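PDB 6JBX: fatty acid biosynthesis transcriptional regulator from Streptococcus pneumoniae, which binds DNA as a dimeric MarR-family regulator and probably represses the fatty acid synthesis pathway with acyl-ACP as co-repressor. Local coordinates for residues N24-E29 and S42-H47; I49-K54 and S64-V69. All coordinates share one frame; numbering follows the deposited sequence.

Contact 1: residues N24-E29 and S42-H47. With nucleotides of chain C.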
loop_
_atom_site.group_PDB
_atom_site.type_symbol
_atom_site.label_atom_id
_atom_site.label_comp_id
_atom_site.label_asym_id
_atom_site.label_seq_id
_atom_site.Cartn_x
_atom_site.Cartn_y
_atom_site.Cartn_z
ATOM N N ASN A 24 5.196 -3.878 -0.592
ATOM C CA ASN A 24 4.765 -5.276 -0.586
ATOM C C ASN A 24 3.426 -5.529 0.155
ATOM O O ASN A 24 2.847 -6.623 0.000
ATOM C CB ASN A 24 5.841 -6.204 -0.049
ATOM C CG ASN A 24 7.097 -6.262 -0.895
ATOM O OD1 ASN A 24 8.161 -6.537 -0.364
ATOM N ND2 ASN A 24 7.013 -5.981 -2.183
ATOM N N VAL A 25 2.921 -4.617 0.957
ATOM C CA VAL A 25 1.839 -4.944 1.898
ATOM C C VAL A 25 0.587 -5.362 1.103
ATOM O O VAL A 25 -0.067 -6.315 1.511
ATOM C CB VAL A 25 1.502 -3.800 2.856
ATOM C CG1 VAL A 25 0.996 -2.557 2.120
ATOM C CG2 VAL A 25 0.492 -4.274 3.916
ATOM N N LEU A 26 0.275 -4.686 -0.011
ATOM C CA LEU A 26 -0.955 -5.001 -0.784
ATOM C C LEU A 26 -0.800 -6.351 -1.503
ATOM O O LEU A 26 -1.745 -7.081 -1.586
ATOM C CB LEU A 26 -1.281 -3.884 -1.788
ATOM C CG LEU A 26 -1.873 -2.605 -1.186
ATOM C CD1 LEU A 26 -2.441 -1.685 -2.245
ATOM C CD2 LEU A 26 -2.921 -2.873 -0.134
ATOM N N VAL A 27 0.380 -6.673 -1.991
ATOM C CA VAL A 27 0.655 -7.962 -2.567
ATOM C C VAL A 27 0.522 -9.074 -1.522
ATOM O O VAL A 27 -0.038 -10.113 -1.803
ATOM C CB VAL A 27 2.040 -7.988 -3.236
ATOM C CG1 VAL A 27 2.323 -9.351 -3.805
ATOM C CG2 VAL A 27 2.128 -6.950 -4.355
ATOM N N ILE A 28 1.059 -8.889 -0.326
ATOM C CA ILE A 28 0.972 -9.903 0.699
ATOM C C ILE A 28 -0.493 -10.113 1.100
ATOM O O ILE A 28 -0.921 -11.247 1.284
ATOM C CB ILE A 28 1.869 -9.550 1.895
ATOM C CG1 ILE A 28 3.332 -9.718 1.487
ATOM C CG2 ILE A 28 1.498 -10.413 3.102
ATOM C CD1 ILE A 28 4.332 -9.257 2.501
ATOM N N GLU A 29 -1.277 -9.065 1.181
ATOM C CA GLU A 29 -2.678 -9.227 1.518
ATOM C C GLU A 29 -3.434 -9.975 0.405
ATOM O O GLU A 29 -4.281 -10.795 0.675
ATOM C CB GLU A 29 -3.343 -7.874 1.718
ATOM C CG GLU A 29 -2.816 -7.096 2.908
ATOM C CD GLU A 29 -3.661 -5.869 3.237
ATOM O OE1 GLU A 29 -3.883 -5.024 2.334
ATOM O OE2 GLU A 29 -4.131 -5.793 4.372
ATOM N N SER A 42 -9.914 -10.090 -5.266
ATOM C CA SER A 42 -8.700 -9.329 -5.201
ATOM C C SER A 42 -8.710 -8.434 -3.956
ATOM O O SER A 42 -9.768 -8.178 -3.346
ATOM C CB SER A 42 -8.594 -8.442 -6.416
ATOM O OG SER A 42 -9.454 -7.319 -6.191
ATOM N N ILE A 43 -7.546 -7.873 -3.633
ATOM C CA ILE A 43 -7.485 -7.000 -2.465
ATOM C C ILE A 43 -8.339 -5.757 -2.718
ATOM O O ILE A 43 -8.983 -5.279 -1.788
ATOM C CB ILE A 43 -6.035 -6.661 -2.047
ATOM C CG1 ILE A 43 -6.013 -5.882 -0.728
ATOM C CG2 ILE A 43 -5.260 -5.900 -3.146
ATOM C CD1 ILE A 43 -6.458 -6.666 0.489
ATOM N N LYS A 44 -8.418 -5.255 -3.945
ATOM C CA LYS A 44 -9.267 -4.078 -4.212
ATOM C C LYS A 44 -10.754 -4.419 -4.086
ATOM O O LYS A 44 -11.518 -3.618 -3.522
ATOM C CB LYS A 44 -9.000 -3.487 -5.589
ATOM C CG LYS A 44 -7.629 -2.853 -5.719
ATOM C CD LYS A 44 -7.430 -1.843 -4.630
ATOM C CE LYS A 44 -6.178 -1.016 -4.774
ATOM N NZ LYS A 44 -5.796 -0.483 -3.442
ATOM N N GLU A 45 -11.162 -5.607 -4.518
ATOM C CA GLU A 45 -12.554 -6.003 -4.308
ATOM C C GLU A 45 -12.797 -6.189 -2.814
ATOM O O GLU A 45 -13.882 -5.872 -2.336
ATOM C CB GLU A 45 -12.944 -7.308 -5.028
ATOM C CG GLU A 45 -12.965 -7.184 -6.544
ATOM C CD GLU A 45 -13.045 -8.522 -7.280
ATOM O OE1 GLU A 45 -13.965 -8.670 -8.140
ATOM O OE2 GLU A 45 -12.193 -9.426 -6.996
ATOM N N MET A 46 -11.809 -6.712 -2.097
ATOM C CA MET A 46 -11.967 -6.878 -0.646
ATOM C C MET A 46 -12.212 -5.506 0.000
ATOM O O MET A 46 -12.997 -5.405 0.928
ATOM C CB MET A 46 -10.745 -7.558 -0.040
ATOM C CG MET A 46 -10.906 -7.998 1.383
ATOM S SD MET A 46 -12.169 -9.258 1.713
ATOM C CE MET A 46 -13.280 -8.225 2.659
ATOM N N HIS A 47 -11.648 -4.435 -0.553
ATOM C CA HIS A 47 -11.917 -3.117 0.042
ATOM C C HIS A 47 -13.394 -2.734 -0.141
ATOM O O HIS A 47 -13.985 -2.196 0.766
ATOM C CB HIS A 47 -11.005 -2.021 -0.529
ATOM C CG HIS A 47 -9.579 -2.191 -0.135
ATOM N ND1 HIS A 47 -8.557 -1.686 -0.910
ATOM C CD2 HIS A 47 -9.010 -2.855 0.900
ATOM C CE1 HIS A 47 -7.406 -2.016 -0.355
ATOM N NE2 HIS A 47 -7.660 -2.745 0.758
ATOM P P DG C 13 -10.105 -5.600 -9.579
ATOM O OP1 DG C 13 -9.496 -5.959 -8.294
ATOM O OP2 DG C 13 -11.600 -5.536 -9.758
ATOM O "O5'" DG C 13 -9.518 -4.185 -9.977
ATOM C "C5'" DG C 13 -8.131 -3.889 -9.776
ATOM C "C4'" DG C 13 -7.900 -2.477 -10.244
ATOM O "O4'" DG C 13 -8.063 -2.477 -11.671
ATOM C "C3'" DG C 13 -8.894 -1.427 -9.706
ATOM O "O3'" DG C 13 -8.129 -0.393 -9.077
ATOM C "C2'" DG C 13 -9.675 -0.987 -10.932
ATOM C "C1'" DG C 13 -8.684 -1.283 -12.061
ATOM N N9 DG C 13 -9.207 -1.510 -13.399
ATOM C C8 DG C 13 -10.227 -2.357 -13.769
ATOM N N7 DG C 13 -10.419 -2.395 -15.059
ATOM C C5 DG C 13 -9.429 -1.568 -15.575
ATOM C C6 DG C 13 -9.133 -1.222 -16.908
ATOM O O6 DG C 13 -9.708 -1.582 -17.949
ATOM N N1 DG C 13 -8.069 -0.330 -16.979
ATOM C C2 DG C 13 -7.360 0.144 -15.902
ATOM N N2 DG C 13 -6.356 0.984 -16.174
ATOM N N3 DG C 13 -7.616 -0.185 -14.650
ATOM C C4 DG C 13 -8.684 -1.004 -14.559
#
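Ile43 drives its CD1 methyl against the side chain of Glu29, 3.6 Å from Glu29 CB. With CG1 anti to the backbone N (chi1 -173°), its longer branch reaches out from the first turn of helix 43-54 to segment 24-29 of helix 11-34, and the two side chains meet at a slant. Glu29 OE1 also lies 3.6 Å from Ile43 CD1, so both the aliphatic root and one carboxylate oxygen meet the methyl. The other branch of Ile43 sits more loosely, CG2 being 4.0 Å from Leu26 O.

Leu26 leaves its helix alongside the other segment, and its methyl end closes the distance: CD1 is 3.8 Å from Lys44 NZ, and the two side chains meet at about a right angle. Leu26 CD2 is a looser 4.4 Å from Ile43 CG1. The lysine is bent at chi2, which carries NZ to the edge of the His47 ring, in its plane, while Ile43 O stands over one ring face.

No hydrogen bond joins the two segments. A capping box of Ser42 and Glu45 starts the helix: Glu45 N donates to Ser42 OG at 2.9 Å, and Ser42 N donates to the anti lone pair of Glu45 OE2, the bond nearly straight at 171°. Ser42 OG also donates to OP1 of DG13 of chain C at a doubtfully short 2.5 Å, placing the helix start at the DNA backbone.

Next along helix 11-34, Glu30 accepts from Ile43 N; Glu45 forms a salt bridge with Lys84 of helix 71-84, and helix 105-125 brings His114 to Ile43 and Phe117 and His118 to Glu29.

Contact 2: residues I49-K54 and S64-V69. With nucleotides of chain C.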
loop_
_atom_site.group_PDB
_atom_site.type_symbol
_atom_site.label_atom_id
_atom_site.label_comp_id
_atom_site.label_asym_id
_atom_site.label_seq_id
_atom_site.Cartn_x
_atom_site.Cartn_y
_atom_site.Cartn_z
ATOM N N ILE A 49 -15.873 -4.837 -0.484
ATOM C CA ILE A 49 -16.641 -5.700 0.403
ATOM C C ILE A 49 -16.626 -5.126 1.828
ATOM O O ILE A 49 -17.643 -5.171 2.550
ATOM C CB ILE A 49 -16.139 -7.151 0.349
ATOM C CG1 ILE A 49 -16.479 -7.793 -1.000
ATOM C CG2 ILE A 49 -16.673 -7.969 1.509
ATOM C CD1 ILE A 49 -16.024 -9.216 -1.133
ATOM N N ASP A 50 -15.480 -4.619 2.229
ATOM C CA ASP A 50 -15.221 -4.115 3.588
ATOM C C ASP A 50 -16.112 -2.901 3.889
ATOM O O ASP A 50 -16.763 -2.851 4.918
ATOM C CB ASP A 50 -13.739 -3.731 3.704
ATOM C CG ASP A 50 -13.293 -3.434 5.114
ATOM O OD1 ASP A 50 -13.644 -4.233 6.014
ATOM O OD2 ASP A 50 -12.624 -2.386 5.295
ATOM N N VAL A 51 -16.161 -1.959 2.974
ATOM C CA VAL A 51 -17.021 -0.800 3.138
ATOM C C VAL A 51 -18.476 -1.268 3.327
ATOM O O VAL A 51 -19.165 -0.817 4.250
ATOM C CB VAL A 51 -16.891 0.156 1.941
ATOM C CG1 VAL A 51 -17.946 1.249 1.985
ATOM C CG2 VAL A 51 -15.500 0.763 1.852
ATOM N N ILE A 52 -18.958 -2.160 2.456
ATOM C CA ILE A 52 -20.364 -2.570 2.499
ATOM C C ILE A 52 -20.622 -3.331 3.804
ATOM O O ILE A 52 -21.664 -3.170 4.425
ATOM C CB ILE A 52 -20.740 -3.397 1.253
ATOM C CG1 ILE A 52 -20.460 -2.621 -0.032
ATOM C CG2 ILE A 52 -22.200 -3.860 1.314
ATOM C CD1 ILE A 52 -20.603 -3.433 -1.303
ATOM N N GLY A 53 -19.674 -4.141 4.250
ATOM C CA GLY A 53 -19.916 -4.963 5.452
ATOM C C GLY A 53 -19.990 -4.124 6.729
ATOM O O GLY A 53 -20.801 -4.391 7.627
ATOM N N LYS A 54 -19.178 -3.084 6.794
ATOM C CA LYS A 54 -19.150 -2.189 7.957
ATOM C C LYS A 54 -20.411 -1.310 7.978
ATOM O O LYS A 54 -20.845 -0.896 9.042
ATOM C CB LYS A 54 -17.905 -1.293 7.926
ATOM C CG LYS A 54 -16.604 -1.960 8.343
ATOM C CD LYS A 54 -15.385 -1.106 8.025
ATOM C CE LYS A 54 -14.080 -1.701 8.519
ATOM N NZ LYS A 54 -12.918 -1.051 7.856
ATOM N N SER A 64 -17.843 5.156 -3.269
ATOM C CA SER A 64 -16.965 6.017 -4.024
ATOM C C SER A 64 -16.189 7.004 -3.128
ATOM O O SER A 64 -14.949 7.079 -3.167
ATOM C CB SER A 64 -17.758 6.757 -5.026
ATOM O OG SER A 64 -16.891 7.557 -5.792
ATOM N N LYS A 65 -16.896 7.768 -2.312
ATOM C CA LYS A 65 -16.241 8.746 -1.451
ATOM C C LYS A 65 -15.309 8.026 -0.472
ATOM O O LYS A 65 -14.201 8.482 -0.209
ATOM C CB LYS A 65 -17.289 9.565 -0.687
ATOM C CG LYS A 65 -18.125 10.501 -1.551
ATOM C CD LYS A 65 -19.180 11.261 -0.775
ATOM C CE LYS A 65 -20.135 12.022 -1.672
ATOM N NZ LYS A 65 -21.545 11.691 -1.351
ATOM N N GLU A 66 -15.768 6.912 0.075
ATOM C CA GLU A 66 -14.996 6.198 1.067
ATOM C C GLU A 66 -13.722 5.602 0.436
ATOM O O GLU A 66 -12.709 5.450 1.125
ATOM C CB GLU A 66 -15.888 5.141 1.714
ATOM C CG GLU A 66 -15.174 4.262 2.725
ATOM C CD GLU A 66 -14.633 4.969 3.956
ATOM O OE1 GLU A 66 -15.412 5.706 4.596
ATOM O OE2 GLU A 66 -13.438 4.764 4.283
ATOM N N LEU A 67 -13.753 5.251 -0.853
ATOM C CA LEU A 67 -12.597 4.564 -1.487
ATOM C C LEU A 67 -11.792 5.553 -2.336
ATOM O O LEU A 67 -10.725 5.210 -2.796
ATOM C CB LEU A 67 -13.075 3.404 -2.375
ATOM C CG LEU A 67 -13.640 2.169 -1.668
ATOM C CD1 LEU A 67 -13.932 1.075 -2.674
ATOM C CD2 LEU A 67 -12.724 1.645 -0.578
ATOM N N MET A 68 -12.325 6.742 -2.581
ATOM C CA MET A 68 -11.602 7.765 -3.315
ATOM C C MET A 68 -11.330 7.269 -4.744
ATOM O O MET A 68 -10.227 7.356 -5.241
ATOM C CB MET A 68 -10.293 8.134 -2.596
ATOM C CG MET A 68 -10.471 8.474 -1.104
ATOM S SD MET A 68 -8.911 8.559 -0.146
ATOM C CE MET A 68 -9.071 7.105 0.896
ATOM N N VAL A 69 -12.358 6.721 -5.385
ATOM C CA VAL A 69 -12.351 6.441 -6.827
ATOM C C VAL A 69 -13.690 6.909 -7.367
ATOM O O VAL A 69 -14.617 7.094 -6.598
ATOM C CB VAL A 69 -12.137 4.950 -7.163
ATOM C CG1 VAL A 69 -10.855 4.407 -6.547
ATOM C CG2 VAL A 69 -13.320 4.095 -6.733
ATOM P P DC C 15 -10.406 6.515 -10.316
ATOM O OP1 DC C 15 -9.974 7.397 -9.218
ATOM O OP2 DC C 15 -11.743 5.865 -10.293
ATOM O "O5'" DC C 15 -10.424 7.177 -11.750
ATOM C "C5'" DC C 15 -9.252 7.869 -12.180
ATOM C "C4'" DC C 15 -9.499 8.441 -13.550
ATOM O "O4'" DC C 15 -9.879 7.374 -14.438
ATOM C "C3'" DC C 15 -10.642 9.450 -13.583
ATOM O "O3'" DC C 15 -10.260 10.561 -14.389
ATOM C "C2'" DC C 15 -11.780 8.693 -14.235
ATOM C "C1'" DC C 15 -11.054 7.714 -15.138
ATOM N N1 DC C 15 -11.798 6.469 -15.407
ATOM C C2 DC C 15 -11.852 5.982 -16.712
ATOM O O2 DC C 15 -11.276 6.610 -17.606
ATOM N N3 DC C 15 -12.550 4.851 -16.969
ATOM C C4 DC C 15 -13.154 4.200 -15.971
ATOM N N4 DC C 15 -13.833 3.091 -16.264
ATOM C C5 DC C 15 -13.107 4.672 -14.630
ATOM C C6 DC C 15 -12.431 5.802 -14.395
#
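Val51 presses its CG2 methyl into the side chains of Glu66 and Leu67, joining helix 43-54 to helix 60-67 in the winged helix-turn-helix domain of this MarR-family protein. Helix 60-67 is the first of the helix-turn-helix pair, with helix 71-84 following it.

The close part is small and apolar. Val51 CG2 is 3.6 Å from Glu66 CG and 3.8 Å from Leu67 CD2, so one methyl serves both neighbours. Val51 and Glu66 run alongside one another, pointing opposite ways, whereas Leu67 meets Val51 askew. The valine has CG1 anti to its backbone N (chi1 171°), which leaves CG2 on the N side, facing the other helix. Leu67 leaves the backbone alongside helix 43-54, and its CD2 end comes in to that methyl.

The solvent side is looser. A bend at chi2 (64°) of Glu66 swings the carboxylate aside, leaving the aliphatic CG as the atom that touches Val51. Its OE2 stays 6.8 Å from Lys54 NZ, too far for a salt bridge. Lys54 is instead paired within its own helix: NZ donates to Asp50 OD2 at 2.9 Å from the syn side, 26° out of the carboxylate plane. No hydrogen bond crosses between the two segments.

Beyond Leu67 the helix ends. Met68 turns to positive phi, its N still bonded to Ser64 O at 2.7 Å, and its side chain packs on Asn23 of the second subunit. The chain then heads for the DNA, where Val69 CB lies 3.3 Å from OP2 of DC15 of chain C.

From the N terminus, the chain runs along helix 11-34, through a loop and into helix 43-54, where contact 1 closes the connection between the two helices by setting the start of the second against the first. Contact 2 follows in series, neither enclosing contact 1 nor crossing it: it folds helix 60-67 back on the later part of helix 43-54. That shared helix ties the two together, and they meet directly where His47 CB comes within 4.1 Å of Leu67 CD2. Between them they connect the subunit-contacting helix 11-34 to the DNA-binding domain. Across the dimer, Asn24 of contact 1 donates to Glu66 O of the second subunit.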